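Local coordinates for protein GCN5-related N-acetyltransferase (Brucella melitensis biovar Abortus 2308, PDB 3TCV) that probably transfers an acetyl group from acetyl-CoA to an amine, perhaps the N-terminal serine or alanine of a protein, as a member of the GNAT acetyltransferase family, at residues L117-P122 with R163-C168; I127-I132 with E146-F151; A178-G183 with A204-L209. One frame throughout, in Å; residues are numbered along the deposited sequence. Where two conformers were deposited one is given.

Contact 1: residues L117-P122 with R163-C168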
# COMPACT_ATOMS: atom_id res chain seq x y z
N LEU B 117 -3.92 2.79 -15.05
CA LEU B 117 -4.17 3.50 -13.80
C LEU B 117 -4.75 2.48 -12.84
O LEU B 117 -5.67 1.72 -13.22
CB LEU B 117 -5.14 4.67 -14.01
CG LEU B 117 -4.58 5.83 -14.87
CD1 LEU B 117 -5.69 6.82 -15.21
CD2 LEU B 117 -3.40 6.53 -14.17
N MET B 118 -4.19 2.39 -11.64
CA MET B 118 -4.53 1.31 -10.73
C MET B 118 -4.41 1.73 -9.28
O MET B 118 -3.91 2.80 -8.98
CB MET B 118 -3.64 0.08 -10.99
CG MET B 118 -2.15 0.31 -10.80
SD MET B 118 -1.19 -1.10 -11.41
CE MET B 118 -1.36 -2.16 -9.97
N ARG B 119 -4.85 0.86 -8.38
CA ARG B 119 -4.92 1.16 -6.96
C ARG B 119 -5.55 2.53 -6.77
O ARG B 119 -5.02 3.41 -6.08
CB ARG B 119 -3.54 1.01 -6.32
CG ARG B 119 -3.06 -0.45 -6.43
CD ARG B 119 -1.69 -0.72 -5.84
NE ARG B 119 -1.66 -0.18 -4.51
CZ ARG B 119 -1.19 1.03 -4.19
NH1 ARG B 119 -0.64 1.81 -5.11
NH2 ARG B 119 -1.28 1.46 -2.93
N ILE B 120 -6.72 2.66 -7.39
CA ILE B 120 -7.44 3.90 -7.51
C ILE B 120 -8.12 4.22 -6.15
O ILE B 120 -8.85 3.38 -5.59
CB ILE B 120 -8.48 3.82 -8.66
CG1 ILE B 120 -7.79 3.47 -10.01
CG2 ILE B 120 -9.23 5.15 -8.79
CD1 ILE B 120 -8.75 2.94 -11.08
N ASP B 121 -7.82 5.41 -5.60
CA ASP B 121 -8.37 5.85 -4.31
C ASP B 121 -8.93 7.24 -4.48
O ASP B 121 -8.28 8.22 -4.14
CB ASP B 121 -7.31 5.85 -3.23
CG ASP B 121 -7.86 6.28 -1.86
OD1 ASP B 121 -9.08 6.58 -1.77
OD2 ASP B 121 -7.09 6.31 -0.89
N PRO B 122 -10.16 7.34 -5.02
CA PRO B 122 -10.80 8.65 -5.20
C PRO B 122 -11.00 9.43 -3.90
O PRO B 122 -10.87 10.64 -3.89
CB PRO B 122 -12.15 8.28 -5.82
CG PRO B 122 -11.91 6.98 -6.49
CD PRO B 122 -10.98 6.25 -5.57
N ARG B 163 -1.70 12.71 -5.12
CA ARG B 163 -0.55 11.80 -5.02
C ARG B 163 -0.62 10.77 -6.14
O ARG B 163 -1.66 10.09 -6.35
CB ARG B 163 -0.59 11.10 -3.64
CG ARG B 163 0.38 9.94 -3.42
CD ARG B 163 0.17 9.22 -2.09
NE ARG B 163 1.01 8.02 -2.04
CZ ARG B 163 2.32 8.00 -1.86
NH1 ARG B 163 2.97 9.09 -1.53
NH2 ARG B 163 2.99 6.86 -1.92
N TYR B 164 0.49 10.67 -6.88
CA TYR B 164 0.60 9.81 -8.08
C TYR B 164 1.79 8.88 -7.87
O TYR B 164 2.91 9.34 -7.61
CB TYR B 164 0.80 10.72 -9.28
CG TYR B 164 0.91 10.08 -10.64
CD1 TYR B 164 -0.07 9.23 -11.12
CD2 TYR B 164 1.98 10.38 -11.46
CE1 TYR B 164 0.04 8.70 -12.40
CE2 TYR B 164 2.10 9.86 -12.74
CZ TYR B 164 1.12 9.01 -13.20
OH TYR B 164 1.21 8.49 -14.47
N GLU B 165 1.53 7.58 -7.86
CA GLU B 165 2.51 6.62 -7.40
C GLU B 165 3.14 5.79 -8.50
O GLU B 165 2.49 5.47 -9.52
CB GLU B 165 1.86 5.63 -6.41
CG GLU B 165 1.28 6.23 -5.15
CD GLU B 165 0.43 5.28 -4.35
OE1 GLU B 165 0.48 5.41 -3.12
OE2 GLU B 165 -0.32 4.43 -4.93
N TRP B 166 4.37 5.38 -8.23
CA TRP B 166 5.12 4.38 -9.01
C TRP B 166 5.67 3.36 -8.05
O TRP B 166 6.21 3.71 -7.01
CB TRP B 166 6.26 5.08 -9.73
CG TRP B 166 7.10 4.23 -10.65
CD1 TRP B 166 8.05 3.26 -10.31
CD2 TRP B 166 7.17 4.33 -12.11
NE1 TRP B 166 8.64 2.75 -11.46
CE2 TRP B 166 8.14 3.34 -12.56
CE3 TRP B 166 6.49 5.09 -13.07
CZ2 TRP B 166 8.43 3.16 -13.92
CZ3 TRP B 166 6.79 4.88 -14.42
CH2 TRP B 166 7.74 3.95 -14.83
N GLU B 167 5.49 2.07 -8.33
CA GLU B 167 6.12 1.02 -7.53
C GLU B 167 6.68 -0.02 -8.48
O GLU B 167 6.11 -0.29 -9.57
CB GLU B 167 5.14 0.36 -6.53
CG GLU B 167 3.77 0.02 -7.10
CD GLU B 167 3.05 -1.13 -6.43
OE1 GLU B 167 1.79 -1.15 -6.52
OE2 GLU B 167 3.69 -2.04 -5.86
N CYS B 168 7.80 -0.57 -8.09
CA CYS B 168 8.47 -1.62 -8.83
C CYS B 168 9.31 -2.49 -7.90
O CYS B 168 9.53 -2.15 -6.74
CB CYS B 168 9.38 -0.99 -9.91
SG CYS B 168 10.72 0.05 -9.28
O HOH W 1 -0.92 3.84 -1.37
O HOH W 2 -3.11 4.30 -4.54

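Contact 2: residues I127-I132 with E146-F151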
# COMPACT_ATOMS: atom_id res chain seq x y z
N ILE B 127 -3.49 7.61 -6.72
CA ILE B 127 -3.59 6.67 -7.82
C ILE B 127 -2.19 6.28 -8.27
O ILE B 127 -1.23 6.98 -7.96
CB ILE B 127 -4.39 7.32 -8.97
CG1 ILE B 127 -4.85 6.28 -9.97
CG2 ILE B 127 -3.59 8.45 -9.62
CD1 ILE B 127 -5.97 6.82 -10.85
N GLU B 128 -2.10 5.14 -8.95
CA GLU B 128 -0.81 4.60 -9.43
C GLU B 128 -0.82 4.42 -10.95
O GLU B 128 -1.84 4.03 -11.54
CB GLU B 128 -0.47 3.27 -8.72
CG GLU B 128 0.72 2.50 -9.29
CD GLU B 128 0.93 1.10 -8.72
OE1 GLU B 128 0.58 0.84 -7.55
OE2 GLU B 128 1.44 0.25 -9.46
N ILE B 129 0.32 4.73 -11.58
CA ILE B 129 0.58 4.26 -12.94
C ILE B 129 1.35 2.95 -12.82
O ILE B 129 2.42 2.93 -12.27
CB ILE B 129 1.36 5.28 -13.83
CG1 ILE B 129 1.62 4.63 -15.20
CG2 ILE B 129 2.66 5.79 -13.16
CD1 ILE B 129 2.15 5.55 -16.27
N GLY B 130 0.78 1.86 -13.32
CA GLY B 130 1.45 0.56 -13.25
C GLY B 130 1.03 -0.34 -14.40
O GLY B 130 0.49 0.13 -15.41
N SER B 131 1.32 -1.63 -14.22
CA SER B 131 1.05 -2.62 -15.26
C SER B 131 1.70 -2.18 -16.59
O SER B 131 1.11 -2.37 -17.64
CB SER B 131 -0.46 -2.79 -15.45
OG SER B 131 -1.15 -3.03 -14.22
N ILE B 132 2.87 -1.57 -16.53
CA ILE B 132 3.49 -0.99 -17.74
C ILE B 132 4.24 -2.04 -18.56
O ILE B 132 5.12 -2.73 -18.05
CB ILE B 132 4.51 0.12 -17.34
CG1 ILE B 132 3.77 1.29 -16.68
CG2 ILE B 132 5.31 0.58 -18.57
CD1 ILE B 132 4.70 2.34 -16.08
N GLU B 146 5.94 10.25 -23.32
CA GLU B 146 4.62 10.89 -23.48
C GLU B 146 3.46 10.02 -22.97
O GLU B 146 2.47 10.57 -22.47
CB GLU B 146 4.39 11.36 -24.93
CG GLU B 146 3.18 12.26 -25.08
CD GLU B 146 3.00 12.74 -26.51
OE1 GLU B 146 3.12 11.93 -27.45
OE2 GLU B 146 2.73 13.94 -26.69
N ALA B 147 3.58 8.69 -23.06
CA ALA B 147 2.58 7.79 -22.48
C ALA B 147 2.41 8.02 -20.98
O ALA B 147 1.29 8.05 -20.44
CB ALA B 147 2.96 6.34 -22.74
N GLN B 148 3.55 8.18 -20.30
CA GLN B 148 3.58 8.47 -18.86
C GLN B 148 2.97 9.86 -18.61
O GLN B 148 2.07 10.02 -17.74
CB GLN B 148 5.03 8.38 -18.35
CG GLN B 148 5.24 8.17 -16.87
CD GLN B 148 4.59 9.22 -15.98
OE1 GLN B 148 3.59 8.95 -15.39
NE2 GLN B 148 5.20 10.38 -15.86
N PHE B 149 3.45 10.85 -19.39
CA PHE B 149 3.02 12.23 -19.28
C PHE B 149 1.52 12.38 -19.39
O PHE B 149 0.90 13.10 -18.61
CB PHE B 149 3.66 13.11 -20.37
CG PHE B 149 3.25 14.57 -20.30
CD1 PHE B 149 3.69 15.38 -19.26
CD2 PHE B 149 2.38 15.10 -21.24
CE1 PHE B 149 3.28 16.71 -19.18
CE2 PHE B 149 1.97 16.44 -21.17
CZ PHE B 149 2.43 17.24 -20.15
N LEU B 150 0.92 11.72 -20.38
CA LEU B 150 -0.51 11.86 -20.59
C LEU B 150 -1.34 11.38 -19.38
O LEU B 150 -2.34 11.98 -19.04
CB LEU B 150 -0.94 11.16 -21.87
CG LEU B 150 -0.51 11.81 -23.19
CD1 LEU B 150 -0.76 10.83 -24.34
CD2 LEU B 150 -1.18 13.17 -23.43
N PHE B 151 -0.92 10.29 -18.73
CA PHE B 151 -1.57 9.86 -17.51
C PHE B 151 -1.36 10.88 -16.38
O PHE B 151 -2.31 11.21 -15.66
CB PHE B 151 -1.00 8.51 -17.04
CG PHE B 151 -1.74 7.29 -17.53
CD1 PHE B 151 -2.73 7.34 -18.52
CD2 PHE B 151 -1.41 6.03 -17.00
CE1 PHE B 151 -3.38 6.17 -18.92
CE2 PHE B 151 -2.05 4.88 -17.41
CZ PHE B 151 -3.03 4.96 -18.38

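Contact 3: residues A178-G183 with A204-L209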
# COMPACT_ATOMS: atom_id res chain seq x y z
N ALA B 178 13.83 4.76 -14.28
CA ALA B 178 12.76 5.38 -15.06
C ALA B 178 11.91 6.29 -14.17
O ALA B 178 11.62 7.44 -14.55
CB ALA B 178 11.87 4.33 -15.73
N ALA B 179 11.55 5.79 -12.99
CA ALA B 179 10.76 6.57 -12.03
C ALA B 179 11.53 7.85 -11.66
O ALA B 179 10.95 8.93 -11.66
CB ALA B 179 10.45 5.73 -10.77
N GLU B 180 12.82 7.72 -11.37
CA GLU B 180 13.63 8.88 -10.98
C GLU B 180 13.71 9.89 -12.14
O GLU B 180 13.57 11.11 -11.92
CB GLU B 180 15.05 8.46 -10.57
CG GLU B 180 15.12 7.56 -9.35
CD GLU B 180 14.91 8.25 -8.00
OE1 GLU B 180 14.40 9.40 -7.91
OE2 GLU B 180 15.23 7.59 -6.98
N ARG B 181 13.93 9.39 -13.34
CA ARG B 181 14.01 10.25 -14.55
C ARG B 181 12.69 10.99 -14.75
O ARG B 181 12.67 12.18 -15.09
CB ARG B 181 14.33 9.41 -15.80
CG ARG B 181 14.11 10.17 -17.12
CD ARG B 181 14.65 9.44 -18.35
NE ARG B 181 14.29 10.15 -19.59
CZ ARG B 181 13.10 10.14 -20.18
NH1 ARG B 181 12.07 9.47 -19.67
NH2 ARG B 181 12.93 10.87 -21.28
N PHE B 182 11.57 10.29 -14.53
CA PHE B 182 10.25 10.86 -14.71
C PHE B 182 9.92 11.91 -13.64
O PHE B 182 8.91 12.62 -13.75
CB PHE B 182 9.18 9.75 -14.71
CG PHE B 182 9.05 8.97 -16.00
CD1 PHE B 182 9.13 9.58 -17.24
CD2 PHE B 182 8.80 7.60 -15.97
CE1 PHE B 182 8.96 8.85 -18.41
CE2 PHE B 182 8.66 6.85 -17.15
CZ PHE B 182 8.75 7.48 -18.38
N GLY B 183 10.74 11.99 -12.59
CA GLY B 183 10.58 12.97 -11.52
C GLY B 183 9.86 12.46 -10.28
O GLY B 183 9.58 13.26 -9.38
N ALA B 204 10.02 -0.99 -4.10
CA ALA B 204 10.43 0.41 -4.07
C ALA B 204 9.24 1.28 -4.48
O ALA B 204 8.63 1.06 -5.54
CB ALA B 204 11.58 0.63 -5.06
N TRP B 205 8.93 2.25 -3.63
CA TRP B 205 7.83 3.23 -3.80
C TRP B 205 8.34 4.61 -4.06
O TRP B 205 9.28 5.09 -3.40
CB TRP B 205 6.99 3.29 -2.53
CG TRP B 205 6.14 2.09 -2.30
CD1 TRP B 205 6.41 1.00 -1.48
CD2 TRP B 205 4.83 1.80 -2.90
NE1 TRP B 205 5.40 0.07 -1.55
CE2 TRP B 205 4.41 0.51 -2.37
CE3 TRP B 205 3.98 2.48 -3.77
CZ2 TRP B 205 3.20 -0.07 -2.71
CZ3 TRP B 205 2.77 1.88 -4.12
CH2 TRP B 205 2.39 0.64 -3.59
N PHE B 206 7.67 5.29 -4.99
CA PHE B 206 8.00 6.65 -5.38
C PHE B 206 6.69 7.39 -5.62
O PHE B 206 5.68 6.77 -5.97
CB PHE B 206 8.79 6.71 -6.69
CG PHE B 206 9.97 5.77 -6.80
CD1 PHE B 206 11.27 6.25 -6.74
CD2 PHE B 206 9.78 4.42 -7.10
CE1 PHE B 206 12.36 5.40 -6.90
CE2 PHE B 206 10.86 3.57 -7.23
CZ PHE B 206 12.15 4.05 -7.13
N SER B 207 6.73 8.71 -5.51
CA SER B 207 5.54 9.51 -5.72
C SER B 207 5.82 10.88 -6.30
O SER B 207 6.92 11.46 -6.12
CB SER B 207 4.76 9.68 -4.44
OG SER B 207 5.38 10.55 -3.52
N VAL B 208 4.81 11.39 -7.00
CA VAL B 208 4.74 12.78 -7.40
C VAL B 208 3.51 13.37 -6.67
O VAL B 208 2.42 12.80 -6.74
CB VAL B 208 4.60 12.96 -8.93
CG1 VAL B 208 4.37 14.42 -9.29
CG2 VAL B 208 5.86 12.48 -9.63
N LEU B 209 3.72 14.46 -5.96
CA LEU B 209 2.64 15.21 -5.29
C LEU B 209 2.07 16.29 -6.19
O LEU B 209 2.74 16.80 -7.09
CB LEU B 209 3.16 15.88 -4.01
CG LEU B 209 3.79 14.97 -2.96
CD1 LEU B 209 4.07 15.84 -1.72
CD2 LEU B 209 2.92 13.76 -2.67

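Contact 1: residues L117-P122 with R163-C168
Y164 meets L117 at the edge of its ring, CE1 lying 4.4 Å from L117 CD2, a loose apolar touch. Its hydroxyl is turned to Q148 for a hydrogen bond. One residue on, E165 carries the polar core. With CG beside its own backbone N (chi1 -61°) and the rest of the chain extended, it reaches across to R119, whose NH1 lies 2.6 Å from E165 OE2 in a salt bridge. The two side chains meet at about a right angle while their flat groups are only 20° apart; even so, NH1 comes from above the carboxylate plane. R163 holds E165 OE1 side-on, through NE at 2.9 Å and NH2 at 3.1 Å, one from each face of the carboxylate. Two waters complete the network: one bridges R119 NH2 and E165 OE1, the other R119 O and E165 OE2. Each carboxylate oxygen therefore has an arginine and a water, and the group is firmly fixed. E167 touches R119 differently, its OE1 lying 3.6 Å from R119 CD and well out of the guanidinium plane, so charge alone links it to NH1; the other oxygen, OE2, forms a salt bridge with R201. The contact spans from strand 110-121 past the intervening strand 126-134, whose E128 also pairs with R119, to strand 163-169. Helix 142-158 covers L117 and Y164, strand 199-209 flanks R119 and E167, and F190 of the second subunit packs on R163 and E165.

Contact 2: residues I127-I132 with E146-F151
I129 sends its longer branch straight out from strand 126-134 into the angle between two side chains of helix 142-158, F151 and Q148. CG1 is anti to the backbone N (chi1 177°) and the chain stays extended, which carries I129 CD1 to 3.7 Å from CD2 of F151; CG1 lies alongside the same ring atom at 3.8 Å. The isoleucine and the ring cross obliquely. F101 meets the F151 ring edge-to-face, while L46 and L117 pack round it, and Y164 touches both F151 and I129.

Strand 126-134, helix 142-158 and strand 163-169 form a beta-alpha-beta unit, the central crossover of the GNAT fold, and I129 lies on the side of the sheet that the helix covers.

Q148 approaches I129 from the preceding turn of the helix. Its chain bends at chi2 (-57°), bringing OE1 to 3.8 Å from I129 CD1 and 4.0 Å from I129 CG2, so that the amide oxygen lies against both branches of the isoleucine without bonding to it. While that buried oxygen has Y164 OH as its polar partner, NE2 has a weak bond to Y220 OH. F184, from a loop, packs on both Q148 and I129.

On the strand, E128 points the opposite way from I129, to the other side of the sheet. The chain then turns a corner at S131, consistent with the bulge that GNAT enzymes carry in this strand near the acetyl-CoA site. Beyond the corner, I132 packs on W166 of strand 163-169.

Contact 3: residues A178-G183 with A204-L209
A179 sets its CB over one face of the F206 ring, 3.9 Å from the ring centroid and just 9° off the normal, a well-centred CH-pi contact. The methyl is nearly equidistant from several ring carbons, with F206 CD2 at 4.0 Å. The first torsion of F206 sends the ring from strand 199-209 toward the helix, and chi2 (-107°) turns its face to A179.

E180, the next residue, meets the same ring from another direction. Its chain folds back at chi2 and brings OE2 into the ring plane at the edge, 3.6 Å from F206 CE1. Carboxylate and ring stand almost perpendicular, 83° apart, so the oxygen looks at the rim of C-H groups instead of the face. E180 also touches a neighbouring molecule in the crystal, which may partly set this pose.

F182 turns its ring away from the strand and packs on helix 142-158, while its carbonyl oxygen accepts a bond from Y220 OH. At G183 the helix ends in a Schellman motif: phi is positive, and the G183 N to E180 O bond, 3.0 Å, belongs to the last turn. The carbonyl oxygen of G183 then rests 3.8 Å from V208 CG2, a van der Waals touch on that methyl. F184, just beyond, packs on both F206 and V208.

Helix 173-182 thus lies against strand 199-209, which is inserted between strands 163-169 and 185-196, the strand order expected of the C-terminal half of a GNAT fold.

All three contacts reach one mixed sheet. Contacts 1 and 2 have centres about 9 Å apart, and strand 126-134 of contact 2 runs between the two strands of contact 1. Y164 OH of contact 1 lies 2.6 Å from Q148 OE1 of contact 2, and E167 OE1 comes 2.5 Å from E128 OE1, two acidic groups close together. Contact 3 continues the sheet beyond strand 163-169, where the backbone pairs Y164 O with V208 N and C168 O with A204 N, each 2.9 Å. Q148 CG lies 3.7 Å from F182 CE2, joining contacts 2 and 3. In GNAT enzymes acetyl-CoA usually lies where strands corresponding to 126-134 and 163-169 splay apart. Contacts 1 and 3 both border the second subunit.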